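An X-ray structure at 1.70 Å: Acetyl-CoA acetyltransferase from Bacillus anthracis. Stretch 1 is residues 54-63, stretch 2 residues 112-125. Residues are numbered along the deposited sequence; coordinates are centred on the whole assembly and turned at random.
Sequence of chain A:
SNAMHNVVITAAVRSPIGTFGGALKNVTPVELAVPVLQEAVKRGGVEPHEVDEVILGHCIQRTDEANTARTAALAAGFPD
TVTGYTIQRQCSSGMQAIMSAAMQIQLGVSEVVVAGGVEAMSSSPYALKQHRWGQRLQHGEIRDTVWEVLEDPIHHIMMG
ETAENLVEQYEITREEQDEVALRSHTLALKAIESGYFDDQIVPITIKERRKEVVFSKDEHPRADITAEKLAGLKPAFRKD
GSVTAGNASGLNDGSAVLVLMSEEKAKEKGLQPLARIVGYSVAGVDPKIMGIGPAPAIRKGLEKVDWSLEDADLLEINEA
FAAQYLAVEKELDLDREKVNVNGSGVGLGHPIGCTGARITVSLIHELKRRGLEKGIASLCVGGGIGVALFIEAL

Stretch 1, residues 54-63: VILGHCIQRT
Stretch 2 112-125: VVVAGGVEAMSSSP

Residues 54-57 and the strand beginning at Val112 lie side by side as parallel β-strands, their axes 35° apart and 4.3 Å at closest approach. Val54 pairs with Val114, Ile55 with Ala115, Leu56 with Gly116 and Gly57 with Gly117, at CA-CA distances of 4.3-5.0 Å. Four hydrogen bonds fix this register: Ile55 N to Val114 O (2.9 Å), Gly116 N to Ile55 O (3.0 Å), Gly57 N to Gly116 O (2.8 Å) and Val118 N to Gly57 O (3.1 Å). The backbone of both strands is extended (Ile55 φ/ψ -124/121°), with Gly116 at 173/-142°.

Glu119, just past the ladder, has the largest covered area of any residue in the contact, 75 Å². Its CA-to-CB bond points sideways, but the t, p rotamer (χ1 -155°, χ2 73°, χ3 53°) brings the carboxylate to the first stretch, where it accepts two backbone hydrogen bonds: Cys59 N to OE1 (3.0 Å) and Ile60 N to OE2 (2.9 Å). The two bonds thus tie successive amides of the loop to one carboxylate, with Cys59 at φ/ψ -71/-43°. Water 1 donates to Glu119 OE2 (2.7 Å), accepts from Ala120 N (2.8 Å) and hydrogen-bonds His58 NE2 (2.8 Å).

The CA-to-CB bond of Ile60, which has 71 Å² covered, points toward the second stretch; the side chain is m, t (χ1 -52°, χ2 177°) on a backbone at φ/ψ -115/78°. Its CD1 lies 3.7 Å from Ser124 OG, while water 2 donates to both Ile60 O (2.8 Å) and Ser124 OG (2.7 Å). Ser124 OG donates in turn to Ala120 O (2.9 Å), the residue before the type I turn Met121-Ser124, which is closed by Ser124 N to Met121 O (3.1 Å).

Val118, which has 61 Å² covered, adopts the p rotamer. Its CG1 sits over one face of the His58 ring, 4.3 Å from the centroid and 17° off the normal, and meets Leu56 CD1 at 4.3 Å. His58 (χ1 -169°, χ2 -166°) presents its ring edge to Glu119, with CD2 3.3 Å from OE2.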

# COMPACT_ATOMS: atom_id res chain seq x y z
N VAL A 54 17.14 -5.21 -30.28
CA VAL A 54 16.22 -4.10 -30.02
C VAL A 54 16.77 -3.37 -28.81
O VAL A 54 17.04 -3.99 -27.79
CB VAL A 54 14.80 -4.61 -29.70
CG1 VAL A 54 13.90 -3.46 -29.22
CG2 VAL A 54 14.20 -5.31 -30.94
N ILE A 55 16.97 -2.06 -28.91
CA ILE A 55 17.48 -1.29 -27.78
C ILE A 55 16.50 -0.17 -27.48
O ILE A 55 16.21 0.64 -28.36
CB ILE A 55 18.86 -0.68 -28.09
CG1 ILE A 55 19.79 -1.75 -28.63
CG2 ILE A 55 19.46 -0.03 -26.82
CD1 ILE A 55 21.19 -1.22 -28.96
N LEU A 56 15.96 -0.14 -26.27
CA LEU A 56 14.99 0.90 -25.90
C LEU A 56 15.44 1.73 -24.71
O LEU A 56 15.91 1.18 -23.70
CB LEU A 56 13.63 0.27 -25.54
CG LEU A 56 12.85 -0.42 -26.66
CD1 LEU A 56 11.52 -0.90 -26.11
CD2 LEU A 56 12.64 0.57 -27.80
N GLY A 57 15.20 3.03 -24.78
CA GLY A 57 15.46 3.92 -23.67
C GLY A 57 14.16 3.92 -22.87
O GLY A 57 13.08 4.01 -23.45
N HIS A 58 14.24 3.76 -21.55
CA HIS A 58 13.05 3.73 -20.71
C HIS A 58 13.35 4.26 -19.31
O HIS A 58 14.14 3.66 -18.59
CB HIS A 58 12.54 2.29 -20.66
CG HIS A 58 11.18 2.14 -20.06
ND1 HIS A 58 10.68 0.92 -19.67
CD2 HIS A 58 10.22 3.05 -19.78
CE1 HIS A 58 9.46 1.08 -19.18
NE2 HIS A 58 9.16 2.37 -19.24
N CYS A 59 12.77 5.39 -18.93
CA CYS A 59 13.01 5.96 -17.60
C CYS A 59 12.42 5.28 -16.37
O CYS A 59 13.08 5.14 -15.35
CB CYS A 59 12.66 7.44 -17.58
SG CYS A 59 13.73 8.41 -18.65
N ILE A 60 11.17 4.85 -16.47
CA ILE A 60 10.53 4.22 -15.34
C ILE A 60 10.25 2.76 -15.68
O ILE A 60 9.14 2.38 -15.99
CB ILE A 60 9.18 4.90 -15.00
CG1 ILE A 60 9.36 6.41 -14.85
CG2 ILE A 60 8.57 4.30 -13.77
CD1 ILE A 60 8.08 7.17 -14.59
N GLN A 61 11.31 1.98 -15.59
CA GLN A 61 11.26 0.56 -15.89
C GLN A 61 10.42 -0.18 -14.87
O GLN A 61 10.26 0.27 -13.75
CB GLN A 61 12.66 0.00 -16.08
CG GLN A 61 13.32 0.60 -17.30
CD GLN A 61 14.79 0.30 -17.41
OE1 GLN A 61 15.24 -0.78 -17.10
NE2 GLN A 61 15.55 1.28 -17.87
N ARG A 62 9.86 -1.30 -15.29
CA ARG A 62 8.96 -2.04 -14.42
C ARG A 62 9.46 -3.47 -14.25
O ARG A 62 9.81 -4.13 -15.23
CB ARG A 62 7.57 -2.09 -15.03
CG ARG A 62 6.88 -0.74 -15.10
CD ARG A 62 5.62 -0.81 -15.97
NE ARG A 62 4.64 -1.78 -15.50
CZ ARG A 62 3.34 -1.56 -15.40
NH1 ARG A 62 2.83 -0.38 -15.77
NH2 ARG A 62 2.53 -2.51 -14.96
N THR A 63 9.46 -3.94 -13.01
CA THR A 63 9.91 -5.31 -12.76
C THR A 63 8.94 -6.37 -13.29
O THR A 63 9.32 -7.54 -13.43
CB THR A 63 10.22 -5.54 -11.26
OG1 THR A 63 9.20 -4.93 -10.47
CG2 THR A 63 11.55 -4.90 -10.92
N VAL A 112 21.79 -4.99 -38.16
CA VAL A 112 20.49 -4.31 -38.12
C VAL A 112 20.07 -4.16 -36.66
O VAL A 112 20.03 -5.14 -35.92
CB VAL A 112 19.40 -5.13 -38.86
CG1 VAL A 112 18.04 -4.45 -38.76
CG2 VAL A 112 19.77 -5.31 -40.33
N VAL A 113 19.75 -2.93 -36.23
CA VAL A 113 19.26 -2.72 -34.87
C VAL A 113 18.00 -1.87 -34.91
O VAL A 113 17.93 -0.90 -35.67
CB VAL A 113 20.31 -2.00 -34.01
CG1 VAL A 113 19.78 -1.80 -32.56
CG2 VAL A 113 21.61 -2.77 -34.00
N VAL A 114 17.01 -2.23 -34.10
CA VAL A 114 15.80 -1.43 -33.93
C VAL A 114 15.96 -0.71 -32.59
O VAL A 114 16.17 -1.34 -31.56
CB VAL A 114 14.55 -2.31 -33.93
CG1 VAL A 114 13.31 -1.47 -33.67
CG2 VAL A 114 14.41 -3.03 -35.28
N ALA A 115 15.88 0.61 -32.61
CA ALA A 115 16.22 1.36 -31.40
C ALA A 115 15.34 2.57 -31.24
O ALA A 115 14.92 3.18 -32.22
CB ALA A 115 17.69 1.79 -31.43
N GLY A 116 15.05 2.91 -30.00
CA GLY A 116 14.26 4.09 -29.73
C GLY A 116 13.95 4.15 -28.25
O GLY A 116 14.80 3.82 -27.41
N GLY A 117 12.74 4.58 -27.92
CA GLY A 117 12.40 4.77 -26.53
C GLY A 117 10.90 4.73 -26.30
O GLY A 117 10.11 4.82 -27.23
N VAL A 118 10.53 4.57 -25.04
CA VAL A 118 9.13 4.47 -24.65
C VAL A 118 8.96 5.02 -23.24
O VAL A 118 9.88 4.94 -22.40
CB VAL A 118 8.62 3.01 -24.72
CG1 VAL A 118 9.45 2.10 -23.80
CG2 VAL A 118 7.12 2.92 -24.34
N GLU A 119 7.80 5.61 -22.97
CA GLU A 119 7.41 5.93 -21.61
C GLU A 119 5.92 5.86 -21.53
O GLU A 119 5.21 6.43 -22.37
CB GLU A 119 7.88 7.33 -21.18
CG GLU A 119 8.05 7.47 -19.64
CD GLU A 119 9.30 6.72 -19.16
OE1 GLU A 119 10.40 6.97 -19.70
OE2 GLU A 119 9.19 5.85 -18.27
N ALA A 120 5.44 5.14 -20.52
CA ALA A 120 4.01 5.07 -20.22
C ALA A 120 3.87 5.66 -18.82
O ALA A 120 3.88 4.94 -17.82
CB ALA A 120 3.53 3.62 -20.25
N MET A 121 3.79 6.98 -18.76
CA MET A 121 3.79 7.65 -17.47
C MET A 121 2.45 7.42 -16.76
O MET A 121 2.43 7.20 -15.56
CB MET A 121 4.13 9.14 -17.62
CG MET A 121 5.51 9.31 -18.25
SD MET A 121 6.10 11.01 -18.46
CE MET A 121 6.65 11.39 -16.78
N SER A 122 1.35 7.44 -17.52
CA SER A 122 0.01 7.30 -16.96
C SER A 122 -0.18 5.99 -16.19
O SER A 122 -0.94 5.94 -15.23
CB SER A 122 -1.06 7.38 -18.04
OG SER A 122 -1.06 8.64 -18.72
N SER A 123 0.47 4.92 -16.65
CA SER A 123 0.28 3.60 -16.03
C SER A 123 1.38 3.25 -15.03
O SER A 123 1.44 2.12 -14.50
CB SER A 123 0.19 2.52 -17.12
OG SER A 123 1.38 2.51 -17.91
N SER A 124 2.26 4.21 -14.75
CA SER A 124 3.37 3.95 -13.83
C SER A 124 2.86 3.73 -12.41
O SER A 124 1.90 4.36 -11.98
CB SER A 124 4.38 5.11 -13.87
OG SER A 124 5.04 5.13 -15.13
N PRO A 125 3.51 2.81 -11.68
CA PRO A 125 3.03 2.40 -10.35
C PRO A 125 3.38 3.36 -9.22
O PRO A 125 4.08 4.36 -9.42
CB PRO A 125 3.74 1.06 -10.13
CG PRO A 125 5.05 1.25 -10.81
CD PRO A 125 4.71 2.05 -12.07
O HOH W 1 7.13 4.15 -18.45
O HOH W 2 6.40 3.02 -16.06
O HOH W 3 3.85 1.96 -16.83